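Local coordinates for extracellular solute-binding protein, family 1 (Bifidobacterium longum subsp. infantis ATCC 15697, PDB 3OMB), which probably serves as the lipid-attached substrate-binding component of a carbohydrate ABC transporter, and binds a magnesium ion, at residues Pro473-Ala476 against Thr477-Asn480; Gln513-Ile517 against Gly518-Ser522; Gln527-Tyr530 against Asp531-Thr534. All blocks are in the same frame, centred on the assembly; numbering follows the deposited sequence.

From the N terminus, the chain meets interaction 1 first, in the opening turns of helix 473-486. Interaction 2 follows, where helix 503-516 gives way to helix 519-534. Interaction 3 takes the last turns of that second helix. The three are in series, so none nests in or crosses another. Each is local; only interaction 2 spans a bend, and it closes the tight turn between two helices. Tertiary contacts then tie them together. L479 and K478 of interaction 1 pack on S522 and E521 of interaction 2. D475 of interaction 1 forms a salt bridge to K528 of interaction 3. The opening turns of helix 473-486 are thereby fastened along helix 519-534.

Interaction 1 of 3, residues Pro473-Ala476 against Thr477-Asn480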
loop_
_atom_site.group_PDB
_atom_site.type_symbol
_atom_site.label_atom_id
_atom_site.label_comp_id
_atom_site.label_asym_id
_atom_site.label_seq_id
_atom_site.Cartn_x
_atom_site.Cartn_y
_atom_site.Cartn_z
ATOM N N PRO A 473 23.255 -1.939 0.522
ATOM C CA PRO A 473 22.999 -2.907 -0.550
ATOM C C PRO A 473 23.378 -4.350 -0.203
ATOM O O PRO A 473 22.728 -5.282 -0.681
ATOM C CB PRO A 473 23.860 -2.408 -1.720
ATOM C CG PRO A 473 24.550 -1.185 -1.258
ATOM C CD PRO A 473 23.931 -0.727 0.018
ATOM N N SER A 474 24.400 -4.550 0.616
ATOM C CA SER A 474 24.768 -5.917 0.979
ATOM C C SER A 474 23.701 -6.565 1.862
ATOM O O SER A 474 23.501 -7.772 1.800
ATOM C CB SER A 474 26.127 -5.972 1.661
ATOM O OG SER A 474 26.100 -5.154 2.826
ATOM N N ASP A 475 23.023 -5.772 2.689
ATOM C CA ASP A 475 21.967 -6.315 3.532
ATOM C C ASP A 475 20.698 -6.595 2.726
ATOM O O ASP A 475 20.079 -7.634 2.898
ATOM C CB ASP A 475 21.694 -5.414 4.741
ATOM C CG ASP A 475 22.627 -5.717 5.920
ATOM O OD1 ASP A 475 23.375 -6.725 5.853
ATOM O OD2 ASP A 475 22.585 -4.965 6.926
ATOM N N ALA A 476 20.355 -5.685 1.819
ATOM C CA ALA A 476 19.220 -5.856 0.917
ATOM C C ALA A 476 19.365 -7.144 0.090
ATOM O O ALA A 476 18.417 -7.931 -0.019
ATOM C CB ALA A 476 19.062 -4.632 0.004
ATOM N N THR A 477 20.572 -7.347 -0.440
ATOM C CA THR A 477 20.987 -8.552 -1.180
ATOM C C THR A 477 20.805 -9.850 -0.382
ATOM O O THR A 477 20.272 -10.824 -0.909
ATOM C CB THR A 477 22.467 -8.396 -1.657
ATOM O OG1 THR A 477 22.546 -7.274 -2.551
ATOM C CG2 THR A 477 23.010 -9.649 -2.357
ATOM N N LYS A 478 21.244 -9.872 0.869
ATOM C CA LYS A 478 20.954 -11.014 1.745
ATOM C C LYS A 478 19.461 -11.263 1.903
ATOM O O LYS A 478 19.007 -12.405 1.835
ATOM C CB LYS A 478 21.549 -10.808 3.137
ATOM C CG LYS A 478 22.920 -11.390 3.285
ATOM C CD LYS A 478 23.345 -11.269 4.736
ATOM C CE LYS A 478 24.492 -10.297 4.904
ATOM N NZ LYS A 478 25.764 -11.035 5.234
ATOM N N LEU A 479 18.712 -10.196 2.135
ATOM C CA LEU A 479 17.296 -10.342 2.379
ATOM C C LEU A 479 16.568 -10.866 1.148
ATOM O O LEU A 479 15.694 -11.742 1.284
ATOM C CB LEU A 479 16.679 -9.041 2.883
ATOM C CG LEU A 479 17.087 -8.555 4.280
ATOM C CD1 LEU A 479 16.415 -7.233 4.517
ATOM C CD2 LEU A 479 16.704 -9.548 5.374
ATOM N N ASN A 480 16.928 -10.351 -0.031
ATOM C CA ASN A 480 16.388 -10.859 -1.318
ATOM C C ASN A 480 16.741 -12.309 -1.621
ATOM O O ASN A 480 15.896 -13.084 -2.077
ATOM C CB ASN A 480 16.850 -9.990 -2.492
ATOM C CG ASN A 480 16.111 -8.684 -2.557
ATOM O OD1 ASN A 480 14.958 -8.601 -2.133
ATOM N ND2 ASN A 480 16.772 -7.643 -3.066
#
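T477 turns OG1 anti to its carbonyl carbon (chi1 -62°). That sets the hydroxyl beside its own backbone N, facing the carbonyl of P473 one turn back. OG1 donates to P473 O at 2.7 Å. T477 N donates to the same oxygen at 3.0 Å, from the other face of the carbonyl plane. One carbonyl thus accepts two hydrogen bonds, a pattern well known for threonine in helices, where the side chain folds back on the backbone. The next bonds of the first turns are regular: K478 N to S474 O, L479 N to D475 O and N480 N to A476 O. The last is 2.8 Å long and runs almost straight out from the carbonyl. K478 bends at chi3 and chi4 and lays its chain across D475, with CE 3.9 Å from OD1. The two charged atoms do not meet, since K478 NZ stays 5.0 Å from D475 OD1. L479 CG lies 3.4 Å from D475 O. In the fold, P473 touches V106, Y109 and Q110 of helix 106-110. D475 OD2 is taken by K528 of helix 519-534, and K478 and L479 pack on I525 of that same helix.

Interaction 2 of 3, residues Gln513-Ile517 against Gly518-Ser522; sequences QLDSI and GLQES
G518 N lies 3.5 Å from L514 O, at the end of the preceding helix. The phi of G518 is positive (114°), and a side chain here would run into I517 O. G518 is also the N-cap of helix 519-534, and its O accepts from S522 N. L519 N then reaches back to L514 O at 3.2 Å, while I517 N meets that oxygen from the opposite face. This 6-to-1 bond across a positive-phi glycine recalls a Schellman motif, but G518 N is 3.7 Å from D515 O, so the inner bond of that motif is not made. D515 O instead accepts a hydrogen bond from a water, 2.6 Å away. L519 has CG anti to the backbone N (chi1 -178°), and its CD2 packs on L514 CB at 4.1 Å. Q520 N donates to that water, which bridges the two residues. The Q520 chain bends at chi2 and lays its amide against the D515 carboxylate, the two planes 19° apart and stacked. An alanine in place of D515 would remove that flat partner and is likely to leave the Q520 amide able to turn. E521 OE1 and S522 OG both accept from N482 ND2 of helix 473-486.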
loop_
_atom_site.group_PDB
_atom_site.type_symbol
_atom_site.label_atom_id
_atom_site.label_comp_id
_atom_site.label_asym_id
_atom_site.label_seq_id
_atom_site.Cartn_x
_atom_site.Cartn_y
_atom_site.Cartn_z
ATOM N N GLN A 513 13.021 -26.186 8.573
ATOM C CA GLN A 513 13.454 -25.979 7.195
ATOM C C GLN A 513 13.576 -24.495 6.832
ATOM O O GLN A 513 14.534 -24.101 6.158
ATOM C CB GLN A 513 12.524 -26.700 6.218
ATOM C CG GLN A 513 12.840 -26.430 4.756
ATOM C CD GLN A 513 14.189 -26.991 4.331
ATOM O OE1 GLN A 513 14.940 -27.523 5.150
ATOM N NE2 GLN A 513 14.499 -26.878 3.043
ATOM N N LEU A 514 12.618 -23.677 7.264
ATOM C CA LEU A 514 12.716 -22.221 7.069
ATOM C C LEU A 514 13.921 -21.625 7.802
ATOM O O LEU A 514 14.635 -20.788 7.252
ATOM C CB LEU A 514 11.426 -21.481 7.462
ATOM C CG LEU A 514 10.170 -21.611 6.587
ATOM C CD1 LEU A 514 9.124 -20.610 7.054
ATOM C CD2 LEU A 514 10.470 -21.404 5.099
ATOM N N ASP A 515 14.160 -22.079 9.026
ATOM C CA ASP A 515 15.297 -21.593 9.820
ATOM C C ASP A 515 16.635 -22.051 9.250
ATOM O O ASP A 515 17.665 -21.384 9.425
ATOM C CB ASP A 515 15.159 -22.033 11.287
ATOM C CG ASP A 515 14.028 -21.312 12.007
ATOM O OD1 ASP A 515 13.559 -20.261 11.528
ATOM O OD2 ASP A 515 13.584 -21.807 13.059
ATOM N N SER A 516 16.611 -23.174 8.543
ATOM C CA SER A 516 17.835 -23.745 7.976
ATOM C C SER A 516 18.234 -23.037 6.686
ATOM O O SER A 516 19.364 -23.189 6.214
ATOM C CB SER A 516 17.652 -25.239 7.688
ATOM O OG SER A 516 17.100 -25.409 6.386
ATOM N N ILE A 517 17.310 -22.294 6.085
ATOM C CA ILE A 517 17.627 -21.644 4.809
ATOM C C ILE A 517 17.671 -20.123 4.916
ATOM O O ILE A 517 17.577 -19.406 3.904
ATOM C CB ILE A 517 16.678 -22.069 3.714
ATOM C CG1 ILE A 517 15.238 -21.733 4.120
ATOM C CG2 ILE A 517 16.896 -23.583 3.384
ATOM C CD1 ILE A 517 14.218 -22.014 3.041
ATOM N N GLY A 518 17.772 -19.646 6.156
ATOM C CA GLY A 518 18.077 -18.238 6.424
ATOM C C GLY A 518 17.049 -17.354 7.089
ATOM O O GLY A 518 17.312 -16.169 7.255
ATOM N N LEU A 519 15.898 -17.909 7.495
ATOM C CA LEU A 519 14.846 -17.096 8.115
ATOM C C LEU A 519 15.317 -16.330 9.350
ATOM O O LEU A 519 14.983 -15.154 9.533
ATOM C CB LEU A 519 13.602 -17.921 8.456
ATOM C CG LEU A 519 12.493 -17.048 9.061
ATOM C CD1 LEU A 519 12.036 -15.945 8.072
ATOM C CD2 LEU A 519 11.325 -17.882 9.469
ATOM N N GLN A 520 16.097 -16.999 10.195
ATOM C CA GLN A 520 16.590 -16.385 11.423
ATOM C C GLN A 520 17.609 -15.314 11.128
ATOM O O GLN A 520 17.735 -14.356 11.886
ATOM C CB GLN A 520 17.234 -17.434 12.287
ATOM C CG GLN A 520 16.375 -18.640 12.488
ATOM C CD GLN A 520 15.731 -18.610 13.816
ATOM O OE1 GLN A 520 14.758 -17.884 14.011
ATOM N NE2 GLN A 520 16.264 -19.388 14.764
ATOM N N GLU A 521 18.343 -15.484 10.031
ATOM C CA GLU A 521 19.264 -14.447 9.566
ATOM C C GLU A 521 18.517 -13.193 9.133
ATOM O O GLU A 521 18.901 -12.089 9.503
ATOM C CB GLU A 521 20.128 -14.963 8.420
ATOM C CG GLU A 521 21.159 -13.954 7.967
ATOM C CD GLU A 521 21.956 -14.451 6.794
ATOM O OE1 GLU A 521 21.344 -14.932 5.808
ATOM O OE2 GLU A 521 23.197 -14.371 6.857
ATOM N N SER A 522 17.448 -13.379 8.359
ATOM C CA SER A 522 16.596 -12.285 7.941
ATOM C C SER A 522 15.997 -11.552 9.126
ATOM O O SER A 522 16.040 -10.316 9.192
ATOM C CB SER A 522 15.495 -12.797 6.989
ATOM O OG SER A 522 16.090 -13.240 5.779
HETATM O O HOH W 1 18.293 -18.845 9.671
#

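Interaction 3 of 3, residues Gln527-Tyr530 against Asp531-Thr534; sequences QKWY and DTYT
Q527 and D531 form an i to i+4 side-chain bond in the last turns of helix 519-534, the C-terminal helix of what is probably a type 2 periplasmic-binding-protein fold. Q527 NE2 donates to D531 OD1 at 2.9 Å. The acceptor lies in the plane of the Q527 amide, and the donor meets OD1 on its syn side, 28° out of the carboxylate plane. Q527 holds CG anti to the backbone N (chi1 -177°) and then bends at chi2 (78°), which turns NE2 to D531. This amide is well supplied: NE2 also donates to G253 O, and OE1 accepts from V255 N. D531 OD1 has a further, weak and long ion pair with K535 NZ. The backbone keeps regular helical bonds alongside. D531 N donates to Q527 O, T532 N to K528 O and Y533 N to W529 O, each at 2.9 to 3.0 Å. T532 OG1 lies 3.1 Å from K528 O and may donate to it; the bond is not settled, as another acceptor is within reach of its one proton.

The long side chains find their polar partners elsewhere. W529 NE1 gives a probable hydrogen bond to D475 OD2, which K528 also meets. Y530 OH is bonded to V458 O and Y533 OH to N470 O, which ties the helix to loops. W529 and Y533 meet through carbon. They lie side by side and point the same way, with W529 CE3 3.7 Å from Y533 CE2. The T534 methyl sits over one face of the Y530 ring in a CH-pi contact, though its exact position is doubtful. D531 OD1 comes to the edge of that ring, 3.3 Å from Y530 CD1.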
loop_
_atom_site.group_PDB
_atom_site.type_symbol
_atom_site.label_atom_id
_atom_site.label_comp_id
_atom_site.label_asym_id
_atom_site.label_seq_id
_atom_site.Cartn_x
_atom_site.Cartn_y
_atom_site.Cartn_z
ATOM N N GLN A 527 15.886 -6.844 12.601
ATOM C CA GLN A 527 16.086 -6.319 13.966
ATOM C C GLN A 527 17.135 -5.210 14.000
ATOM O O GLN A 527 16.966 -4.207 14.707
ATOM C CB GLN A 527 16.482 -7.416 14.957
ATOM C CG GLN A 527 16.639 -6.931 16.454
ATOM C CD GLN A 527 15.280 -6.748 17.174
ATOM O OE1 GLN A 527 14.532 -7.712 17.336
ATOM N NE2 GLN A 527 14.969 -5.512 17.610
ATOM N N LYS A 528 18.215 -5.393 13.243
ATOM C CA LYS A 528 19.321 -4.452 13.275
ATOM C C LYS A 528 18.868 -3.133 12.674
ATOM O O LYS A 528 19.112 -2.082 13.248
ATOM C CB LYS A 528 20.531 -4.992 12.501
ATOM C CG LYS A 528 21.663 -3.945 12.334
ATOM C CD LYS A 528 22.846 -4.454 11.558
ATOM C CE LYS A 528 22.538 -4.628 10.073
ATOM N NZ LYS A 528 23.793 -5.007 9.292
ATOM N N TRP A 529 18.209 -3.189 11.514
ATOM C CA TRP A 529 17.739 -1.955 10.890
ATOM C C TRP A 529 16.622 -1.268 11.683
ATOM O O TRP A 529 16.609 -0.028 11.799
ATOM C CB TRP A 529 17.375 -2.176 9.420
ATOM C CG TRP A 529 18.627 -2.419 8.659
ATOM C CD1 TRP A 529 19.121 -3.632 8.237
ATOM C CD2 TRP A 529 19.605 -1.444 8.306
ATOM N NE1 TRP A 529 20.331 -3.457 7.613
ATOM C CE2 TRP A 529 20.661 -2.129 7.649
ATOM C CE3 TRP A 529 19.686 -0.053 8.455
ATOM C CZ2 TRP A 529 21.784 -1.467 7.136
ATOM C CZ3 TRP A 529 20.821 0.605 7.965
ATOM C CH2 TRP A 529 21.852 -0.102 7.309
ATOM N N TYR A 530 15.712 -2.074 12.235
ATOM C CA TYR A 530 14.680 -1.583 13.142
ATOM C C TYR A 530 15.304 -0.778 14.307
ATOM O O TYR A 530 14.927 0.372 14.527
ATOM C CB TYR A 530 13.794 -2.748 13.609
ATOM C CG TYR A 530 12.855 -2.454 14.746
ATOM C CD1 TYR A 530 13.212 -2.743 16.050
ATOM C CD2 TYR A 530 11.600 -1.891 14.522
ATOM C CE1 TYR A 530 12.343 -2.468 17.111
ATOM C CE2 TYR A 530 10.729 -1.629 15.572
ATOM C CZ TYR A 530 11.110 -1.917 16.855
ATOM O OH TYR A 530 10.258 -1.664 17.902
ATOM N N ASP A 531 16.293 -1.364 14.986
ATOM C CA ASP A 531 17.019 -0.708 16.073
ATOM C C ASP A 531 17.765 0.525 15.612
ATOM O O ASP A 531 17.752 1.535 16.296
ATOM C CB ASP A 531 18.026 -1.662 16.707
ATOM C CG ASP A 531 17.362 -2.845 17.421
ATOM O OD1 ASP A 531 16.119 -2.848 17.620
ATOM O OD2 ASP A 531 18.099 -3.783 17.780
ATOM N N THR A 532 18.395 0.461 14.448
ATOM C CA THR A 532 19.137 1.616 13.924
ATOM C C THR A 532 18.219 2.829 13.750
ATOM O O THR A 532 18.580 3.959 14.110
ATOM C CB THR A 532 19.803 1.265 12.570
ATOM O OG1 THR A 532 20.902 0.372 12.806
ATOM C CG2 THR A 532 20.275 2.541 11.775
ATOM N N TYR A 533 17.035 2.599 13.195
ATOM C CA TYR A 533 16.110 3.695 12.894
ATOM C C TYR A 533 15.170 4.105 14.032
ATOM O O TYR A 533 14.535 5.140 13.958
ATOM C CB TYR A 533 15.306 3.355 11.642
ATOM C CG TYR A 533 16.127 3.480 10.374
ATOM C CD1 TYR A 533 16.746 4.684 10.052
ATOM C CD2 TYR A 533 16.269 2.407 9.487
ATOM C CE1 TYR A 533 17.479 4.827 8.898
ATOM C CE2 TYR A 533 17.017 2.540 8.297
ATOM C CZ TYR A 533 17.611 3.761 8.016
ATOM O OH TYR A 533 18.359 3.956 6.870
ATOM N N THR A 534 15.151 3.323 15.101
ATOM C CA THR A 534 14.094 3.334 16.085
ATOM C C THR A 534 14.622 3.483 17.524
ATOM O O THR A 534 13.991 4.166 18.352
ATOM C CB THR A 534 13.273 2.034 15.850
ATOM O OG1 THR A 534 12.097 2.334 15.093
ATOM C CG2 THR A 534 12.931 1.298 17.056
#